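Local coordinates for protein probable endoglucanase (Gluconacetobacter xylinus, PDB 1WZZ) that probably hydrolyses internal beta-1,4-glucosidic linkages of cellulose, acting on carboxymethylcellulose as a family 8 glycoside hydrolase with an (alpha/alpha)6 barrel, at residues Q21-F26 / L320-Y325; G158-D163 / V217-G222. All blocks are in the same frame, centred on the assembly; numbering follows the deposited sequence.

Interaction 1: residues Q21-F26 / L320-Y325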
ATOM      1  N   GLN A  21     -12.090   8.596 -14.813  1.00 14.69           N
ATOM      2  CA  GLN A  21     -12.996   9.567 -14.204  1.00 15.51           C
ATOM      3  C   GLN A  21     -12.675   9.862 -12.753  1.00 13.83           C
ATOM      4  O   GLN A  21     -12.754  11.015 -12.305  1.00 13.27           O
ATOM      5  CB  GLN A  21     -14.429   9.078 -14.339  1.00 17.25           C
ATOM      6  CG  GLN A  21     -14.800   8.964 -15.802  1.00 22.55           C
ATOM      7  CD  GLN A  21     -16.227   8.599 -15.987  1.00 27.30           C
ATOM      8  OE1 GLN A  21     -16.749   7.760 -15.266  1.00 29.37           O
ATOM      9  NE2 GLN A  21     -16.880   9.218 -16.972  1.00 31.67           N
ATOM     10  N   GLN A  22     -12.330   8.814 -12.004  1.00 11.61           N
ATOM     11  CA  GLN A  22     -11.981   9.024 -10.604  1.00 11.52           C
ATOM     12  C   GLN A  22     -10.624   9.717 -10.486  1.00 11.47           C
ATOM     13  O   GLN A  22     -10.431  10.545  -9.613  1.00 12.23           O
ATOM     14  CB  GLN A  22     -11.997   7.695  -9.838  1.00 11.15           C
ATOM     15  CG  GLN A  22     -13.374   7.064  -9.846  1.00 15.13           C
ATOM     16  CD  GLN A  22     -14.450   8.007  -9.300  1.00 14.43           C
ATOM     17  OE1 GLN A  22     -14.304   8.591  -8.234  1.00 15.33           O
ATOM     18  NE2 GLN A  22     -15.544   8.148 -10.056  1.00 17.33           N
ATOM     19  N   TRP A  23      -9.681   9.370 -11.360  1.00 12.96           N
ATOM     20  CA  TRP A  23      -8.387  10.041 -11.349  1.00 13.66           C
ATOM     21  C   TRP A  23      -8.594  11.555 -11.591  1.00 11.12           C
ATOM     22  O   TRP A  23      -7.921  12.390 -10.967  1.00 13.65           O
ATOM     23  CB  TRP A  23      -7.478   9.450 -12.457  1.00 12.98           C
ATOM     24  CG  TRP A  23      -6.295  10.357 -12.777  1.00 13.01           C
ATOM     25  CD1 TRP A  23      -6.038  10.962 -13.975  1.00 14.88           C
ATOM     26  CD2 TRP A  23      -5.255  10.792 -11.874  1.00 14.06           C
ATOM     27  NE1 TRP A  23      -4.913  11.752 -13.873  1.00 13.49           N
ATOM     28  CE2 TRP A  23      -4.411  11.665 -12.605  1.00 12.21           C
ATOM     29  CE3 TRP A  23      -4.955  10.540 -10.527  1.00 13.41           C
ATOM     30  CZ2 TRP A  23      -3.291  12.287 -12.035  1.00 13.37           C
ATOM     31  CZ3 TRP A  23      -3.818  11.174  -9.952  1.00 15.06           C
ATOM     32  CH2 TRP A  23      -3.010  12.033 -10.717  1.00 13.63           C
ATOM     33  N   ALA A  24      -9.499  11.910 -12.497  1.00 11.51           N
ATOM     34  CA  ALA A  24      -9.726  13.332 -12.756  1.00 14.95           C
ATOM     35  C   ALA A  24     -10.089  14.077 -11.489  1.00 13.09           C
ATOM     36  O   ALA A  24      -9.650  15.218 -11.273  1.00 14.05           O
ATOM     37  CB  ALA A  24     -10.807  13.519 -13.809  1.00 13.49           C
ATOM     38  N   ILE A  25     -10.886  13.442 -10.628  1.00 11.79           N
ATOM     39  CA  ILE A  25     -11.263  14.073  -9.372  1.00 12.66           C
ATOM     40  C   ILE A  25     -10.070  14.151  -8.421  1.00 12.51           C
ATOM     41  O   ILE A  25      -9.803  15.183  -7.818  1.00 13.70           O
ATOM     42  CB  ILE A  25     -12.442  13.297  -8.701  1.00 13.98           C
ATOM     43  CG1 ILE A  25     -13.657  13.340  -9.634  1.00 13.58           C
ATOM     44  CG2 ILE A  25     -12.780  13.918  -7.321  1.00 13.08           C
ATOM     45  CD1 ILE A  25     -14.778  12.362  -9.207  1.00 14.69           C
ATOM     46  N   PHE A  26      -9.328  13.054  -8.302  1.00 12.69           N
ATOM     47  CA  PHE A  26      -8.172  13.029  -7.424  1.00 12.99           C
ATOM     48  C   PHE A  26      -7.144  14.109  -7.822  1.00 14.66           C
ATOM     49  O   PHE A  26      -6.600  14.830  -6.982  1.00 15.16           O
ATOM     50  CB  PHE A  26      -7.522  11.649  -7.513  1.00 14.46           C
ATOM     51  CG  PHE A  26      -6.388  11.446  -6.538  1.00 15.81           C
ATOM     52  CD1 PHE A  26      -6.602  10.801  -5.319  1.00 17.93           C
ATOM     53  CD2 PHE A  26      -5.115  11.842  -6.869  1.00 16.92           C
ATOM     54  CE1 PHE A  26      -5.532  10.546  -4.443  1.00 19.72           C
ATOM     55  CE2 PHE A  26      -4.046  11.595  -6.009  1.00 18.41           C
ATOM     56  CZ  PHE A  26      -4.263  10.942  -4.797  1.00 19.20           C
ATOM     57  N   LEU A 320      -7.533   5.571  -1.062  1.00 10.54           N
ATOM     58  CA  LEU A 320      -7.854   4.154  -0.893  1.00  9.01           C
ATOM     59  C   LEU A 320      -8.952   3.736  -1.860  1.00 10.54           C
ATOM     60  O   LEU A 320      -8.933   2.654  -2.424  1.00 10.36           O
ATOM     61  CB  LEU A 320      -8.290   3.905   0.555  1.00 12.93           C
ATOM     62  CG  LEU A 320      -8.683   2.474   0.894  1.00 11.55           C
ATOM     63  CD1 LEU A 320      -7.494   1.524   0.595  1.00 12.31           C
ATOM     64  CD2 LEU A 320      -9.025   2.393   2.400  1.00 13.36           C
ATOM     65  N   THR A 321      -9.930   4.619  -2.056  1.00 10.70           N
ATOM     66  CA  THR A 321     -11.002   4.286  -2.975  1.00 10.64           C
ATOM     67  C   THR A 321     -10.495   4.129  -4.406  1.00  9.63           C
ATOM     68  O   THR A 321     -10.836   3.156  -5.084  1.00 10.24           O
ATOM     69  CB  THR A 321     -12.107   5.363  -2.930  1.00 10.75           C
ATOM     70  OG1 THR A 321     -12.636   5.429  -1.592  1.00 13.15           O
ATOM     71  CG2 THR A 321     -13.241   5.016  -3.878  1.00 11.70           C
ATOM     72  N   LEU A 322      -9.661   5.066  -4.862  1.00 11.18           N
ATOM     73  CA  LEU A 322      -9.132   4.964  -6.224  1.00 12.14           C
ATOM     74  C   LEU A 322      -8.237   3.725  -6.369  1.00 12.14           C
ATOM     75  O   LEU A 322      -8.224   3.070  -7.408  1.00 11.34           O
ATOM     76  CB  LEU A 322      -8.393   6.263  -6.586  1.00 13.06           C
ATOM     77  CG  LEU A 322      -7.911   6.465  -8.027  1.00 13.87           C
ATOM     78  CD1 LEU A 322      -8.813   5.880  -9.066  1.00 14.72           C
ATOM     79  CD2 LEU A 322      -7.766   7.964  -8.215  1.00 15.40           C
ATOM     80  N   LEU A 323      -7.544   3.350  -5.301  1.00 11.20           N
ATOM     81  CA  LEU A 323      -6.709   2.151  -5.348  1.00 11.18           C
ATOM     82  C   LEU A 323      -7.594   0.935  -5.638  1.00 10.70           C
ATOM     83  O   LEU A 323      -7.213   0.020  -6.372  1.00 12.25           O
ATOM     84  CB  LEU A 323      -5.989   1.992  -4.016  1.00 10.93           C
ATOM     85  CG  LEU A 323      -4.911   0.919  -3.956  1.00 10.88           C
ATOM     86  CD1 LEU A 323      -3.745   1.307  -4.917  1.00 10.87           C
ATOM     87  CD2 LEU A 323      -4.435   0.802  -2.523  1.00 11.54           C
ATOM     88  N   VAL A 324      -8.797   0.904  -5.051  1.00 10.19           N
ATOM     89  CA  VAL A 324      -9.707  -0.199  -5.307  1.00 10.71           C
ATOM     90  C   VAL A 324     -10.176  -0.186  -6.777  1.00 11.24           C
ATOM     91  O   VAL A 324     -10.324  -1.244  -7.407  1.00 12.17           O
ATOM     92  CB  VAL A 324     -10.945  -0.141  -4.355  1.00 10.79           C
ATOM     93  CG1 VAL A 324     -11.959  -1.221  -4.756  1.00 12.68           C
ATOM     94  CG2 VAL A 324     -10.491  -0.363  -2.886  1.00 10.63           C
ATOM     95  N   TYR A 325     -10.436   0.998  -7.330  1.00 12.64           N
ATOM     96  CA  TYR A 325     -10.827   1.053  -8.745  1.00 12.42           C
ATOM     97  C   TYR A 325      -9.719   0.441  -9.616  1.00 12.70           C
ATOM     98  O   TYR A 325     -10.005  -0.254 -10.591  1.00 14.50           O
ATOM     99  CB  TYR A 325     -11.079   2.502  -9.194  1.00 13.01           C
ATOM    100  CG  TYR A 325     -12.476   3.005  -8.898  1.00 12.82           C
ATOM    101  CD1 TYR A 325     -13.461   3.016  -9.890  1.00 13.42           C
ATOM    102  CD2 TYR A 325     -12.798   3.503  -7.643  1.00 13.48           C
ATOM    103  CE1 TYR A 325     -14.743   3.524  -9.627  1.00 13.93           C
ATOM    104  CE2 TYR A 325     -14.083   4.009  -7.364  1.00 14.72           C
ATOM    105  CZ  TYR A 325     -15.033   4.015  -8.360  1.00 13.54           C
ATOM    106  OH  TYR A 325     -16.282   4.525  -8.058  1.00 14.88           O
TER
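Leu322 reaches across to Gln22, Trp23 and Phe26 where the two terminal helices of the (alpha/alpha)6 barrel, 18-30 and 315-331, pack side by side. The contact illustrates how such a barrel brings the two ends of its chain together: the short segments run nearly antiparallel, 157° between their directions, with axes 10.3 Å apart at closest approach. No hydrogen bond crosses this buried interface. Its apolar part rests on the two methyls of Leu322, which share the contacts. CD1 meets Gln22 CB at 3.7 Å, while CD2 lies 3.8 Å from both Trp23 CA and Phe26 CB, with the edge of the indole more loosely beside it. Helix 48-61 backs this side through Phe57, which touches Trp23 and Leu322 and meets the Phe26 ring edge-to-face. The other part is CH-pi. Gln22 CG stands anti to the carbonyl carbon, and chi2 (-55°) bends the chain at CD; the amide and Tyr325 ring planes are 16° apart. Gln22 OE1 accepts from Leu309 N, and Tyr325 OH is hydrogen-bonded to Pro307 O, both in the loop before helix 315-331. Gln22 CG sits over the centre of the Tyr325 ring, 3.7 Å above its plane.

Interaction 2: residues G158-D163 / V217-G222; sequences GFTKKD and VNRATG
Arg219 grips the loop 158-163 through its backbone and its side chain, and the two grips differ in strength. The tight one is the backbone bond from Arg219 N to Asp163 O, 2.8 Å long and fairly straight at 166°. It extends the antiparallel pairing of strands 164-167 and 215-218 beyond the Val165-Val217 pair. Chi1 of Arg219 (-55°) sets CG anti to the carbonyl carbon, and CG packs 3.6 Å from Asp163 O. A water lies between Asp163 O and Asn218 OD1, but its bond to Asp163 O is very short and so doubtful. Outward, the contact slackens. NE and NH2 of Arg219 both reach Lys162 O, near the guanidinium plane, but each bond is weak, 3.4 Å and bent at 141°. Lys161 O sits over one guanidinium face, 3.5 Å above the plane and toward the rim, and Thr160 CG2 approaches Arg219 NH1 at 3.7 Å. The Asp163 carboxylate does not touch the guanidinium, OD2 lying 6.8 Å from Arg219 NE. At the end of the strand, Asn218 OD1 accepts from Thr221 N at 2.6 Å: an Asx motif, here starting the turn of the beta hairpin that joins strands 215-218 and 224-226.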
ATOM      1  N   GLY A 158      14.391   1.618  12.429  1.00 20.24           N
ATOM      2  CA  GLY A 158      13.340   1.515  13.418  1.00 22.73           C
ATOM      3  C   GLY A 158      12.507   0.268  13.535  1.00 22.87           C
ATOM      4  O   GLY A 158      11.630   0.194  14.418  1.00 24.27           O
ATOM      5  N   PHE A 159      12.766  -0.712  12.686  1.00 20.65           N
ATOM      6  CA  PHE A 159      11.938  -1.912  12.707  1.00 20.85           C
ATOM      7  C   PHE A 159      12.654  -3.211  13.023  1.00 23.02           C
ATOM      8  O   PHE A 159      12.090  -4.287  12.883  1.00 20.72           O
ATOM      9  CB  PHE A 159      11.190  -2.002  11.368  1.00 20.03           C
ATOM     10  CG  PHE A 159      10.392  -0.760  11.052  1.00 18.36           C
ATOM     11  CD1 PHE A 159       9.154  -0.523  11.666  1.00 16.43           C
ATOM     12  CD2 PHE A 159      10.894   0.201  10.179  1.00 16.70           C
ATOM     13  CE1 PHE A 159       8.434   0.659  11.412  1.00 17.32           C
ATOM     14  CE2 PHE A 159      10.190   1.379   9.918  1.00 17.61           C
ATOM     15  CZ  PHE A 159       8.949   1.612  10.541  1.00 16.41           C
ATOM     16  N   THR A 160      13.919  -3.129  13.407  1.00 25.04           N
ATOM     17  CA  THR A 160      14.613  -4.349  13.788  1.00 28.21           C
ATOM     18  C   THR A 160      15.035  -4.124  15.236  1.00 30.92           C
ATOM     19  O   THR A 160      15.654  -3.117  15.571  1.00 30.44           O
ATOM     20  CB  THR A 160      15.853  -4.658  12.903  1.00 30.80           C
ATOM     21  OG1 THR A 160      15.422  -5.110  11.610  1.00 32.81           O
ATOM     22  CG2 THR A 160      16.694  -5.786  13.527  1.00 33.92           C
ATOM     23  N   LYS A 161      14.644  -5.050  16.094  1.00 31.67           N
ATOM     24  CA  LYS A 161      14.977  -4.964  17.502  1.00 35.10           C
ATOM     25  C   LYS A 161      15.890  -6.145  17.791  1.00 35.69           C
ATOM     26  O   LYS A 161      16.168  -6.970  16.912  1.00 33.55           O
ATOM     27  CB  LYS A 161      13.705  -5.035  18.357  1.00 35.18           C
ATOM     28  CG  LYS A 161      12.769  -3.841  18.193  1.00 39.32           C
ATOM     29  CD  LYS A 161      11.346  -4.168  18.682  1.00 43.47           C
ATOM     30  CE  LYS A 161      11.318  -4.593  20.152  1.00 46.45           C
ATOM     31  NZ  LYS A 161       9.958  -5.038  20.599  1.00 48.94           N
ATOM     32  N   LYS A 162      16.368  -6.223  19.023  1.00 37.87           N
ATOM     33  CA  LYS A 162      17.264  -7.299  19.406  1.00 40.08           C
ATOM     34  C   LYS A 162      16.613  -8.668  19.233  1.00 39.32           C
ATOM     35  O   LYS A 162      17.176  -9.558  18.597  1.00 38.92           O
ATOM     36  CB  LYS A 162      17.691  -7.096  20.862  1.00 42.77           C
ATOM     37  CG  LYS A 162      18.273  -5.711  21.111  1.00 47.53           C
ATOM     38  CD  LYS A 162      18.413  -5.406  22.599  1.00 50.05           C
ATOM     39  CE  LYS A 162      18.855  -3.962  22.817  1.00 50.75           C
ATOM     40  NZ  LYS A 162      18.874  -3.607  24.266  1.00 52.73           N
ATOM     41  N   ASP A 163      15.401  -8.815  19.754  1.00 38.56           N
ATOM     42  CA  ASP A 163      14.716 -10.100  19.702  1.00 38.19           C
ATOM     43  C   ASP A 163      13.718 -10.333  18.566  1.00 36.90           C
ATOM     44  O   ASP A 163      13.325 -11.472  18.313  1.00 35.66           O
ATOM     45  CB  ASP A 163      14.016 -10.343  21.043  1.00 42.43           C
ATOM     46  CG  ASP A 163      15.000 -10.509  22.202  1.00 45.84           C
ATOM     47  OD1 ASP A 163      14.540 -10.547  23.368  1.00 47.88           O
ATOM     48  OD2 ASP A 163      16.224 -10.610  21.954  1.00 47.75           O
ATOM     49  N   VAL A 217       7.731 -10.354  14.624  1.00 15.07           N
ATOM     50  CA  VAL A 217       8.144 -11.711  14.330  1.00 17.01           C
ATOM     51  C   VAL A 217       9.386 -11.958  15.192  1.00 21.94           C
ATOM     52  O   VAL A 217      10.389 -11.267  15.042  1.00 22.00           O
ATOM     53  CB  VAL A 217       8.558 -11.872  12.847  1.00 17.18           C
ATOM     54  CG1 VAL A 217       8.931 -13.342  12.562  1.00 19.70           C
ATOM     55  CG2 VAL A 217       7.413 -11.384  11.931  1.00 18.32           C
ATOM     56  N   ASN A 218       9.315 -12.920  16.110  1.00 23.46           N
ATOM     57  CA  ASN A 218      10.481 -13.229  16.956  1.00 27.54           C
ATOM     58  C   ASN A 218      11.584 -13.732  16.006  1.00 28.35           C
ATOM     59  O   ASN A 218      11.363 -14.628  15.191  1.00 26.88           O
ATOM     60  CB  ASN A 218      10.102 -14.291  18.005  1.00 28.97           C
ATOM     61  CG  ASN A 218      11.254 -14.614  18.963  1.00 28.26           C
ATOM     62  OD1 ASN A 218      12.204 -15.267  18.587  1.00 31.74           O
ATOM     63  ND2 ASN A 218      11.165 -14.127  20.190  1.00 35.43           N
ATOM     64  N   ARG A 219      12.777 -13.140  16.084  1.00 32.06           N
ATOM     65  CA  ARG A 219      13.836 -13.534  15.157  1.00 34.77           C
ATOM     66  C   ARG A 219      14.328 -14.953  15.361  1.00 36.37           C
ATOM     67  O   ARG A 219      14.692 -15.643  14.403  1.00 35.47           O
ATOM     68  CB  ARG A 219      15.001 -12.542  15.236  1.00 36.52           C
ATOM     69  CG  ARG A 219      14.545 -11.115  14.986  1.00 39.59           C
ATOM     70  CD  ARG A 219      15.633 -10.274  14.360  1.00 44.68           C
ATOM     71  NE  ARG A 219      16.778 -10.093  15.232  1.00 47.00           N
ATOM     72  CZ  ARG A 219      17.932  -9.569  14.834  1.00 50.32           C
ATOM     73  NH1 ARG A 219      18.082  -9.183  13.575  1.00 50.84           N
ATOM     74  NH2 ARG A 219      18.933  -9.426  15.692  1.00 53.97           N
ATOM     75  N   ALA A 220      14.318 -15.382  16.615  1.00 36.46           N
ATOM     76  CA  ALA A 220      14.747 -16.725  16.955  1.00 38.40           C
ATOM     77  C   ALA A 220      13.652 -17.750  16.679  1.00 38.56           C
ATOM     78  O   ALA A 220      13.850 -18.685  15.892  1.00 38.78           O
ATOM     79  CB  ALA A 220      15.153 -16.783  18.426  1.00 37.63           C
ATOM     80  N   THR A 221      12.483 -17.549  17.296  1.00 37.10           N
ATOM     81  CA  THR A 221      11.375 -18.503  17.171  1.00 35.07           C
ATOM     82  C   THR A 221      10.424 -18.325  15.994  1.00 33.35           C
ATOM     83  O   THR A 221       9.765 -19.281  15.592  1.00 32.81           O
ATOM     84  CB  THR A 221      10.509 -18.519  18.446  1.00 35.70           C
ATOM     85  OG1 THR A 221       9.700 -17.333  18.488  1.00 34.95           O
ATOM     86  CG2 THR A 221      11.395 -18.559  19.694  1.00 35.25           C
ATOM     87  N   GLY A 222      10.345 -17.117  15.445  1.00 28.86           N
ATOM     88  CA  GLY A 222       9.446 -16.887  14.324  1.00 27.92           C
ATOM     89  C   GLY A 222       8.018 -16.734  14.816  1.00 24.77           C
ATOM     90  O   GLY A 222       7.091 -16.581  14.008  1.00 24.34           O
TER
HETATM   91  O   HOH W   1      14.645 -13.313  19.353  1.00 40.67           O

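In the fold
Interactions 1 and 2 lie on opposite sides of the chain's centre, their centres about 37 Å apart and their nearest atoms about 19 Å apart. Along the chain, interaction 2 is nested within the loop closed by interaction 1. Interaction 1 joins the first and last helices of the barrel, with the side chain of Phe26 about 10 Å from that of Glu49, the proton donor by similarity. Interaction 2 lies beside a three-stranded antiparallel sheet, joining the loop before strand 164-167 to the end of strand 215-218, away from the probable catalytic residues. The chain ends thus meet in a buried seam, while the chain between them builds the rest of the barrel and carries beta structure at its surface.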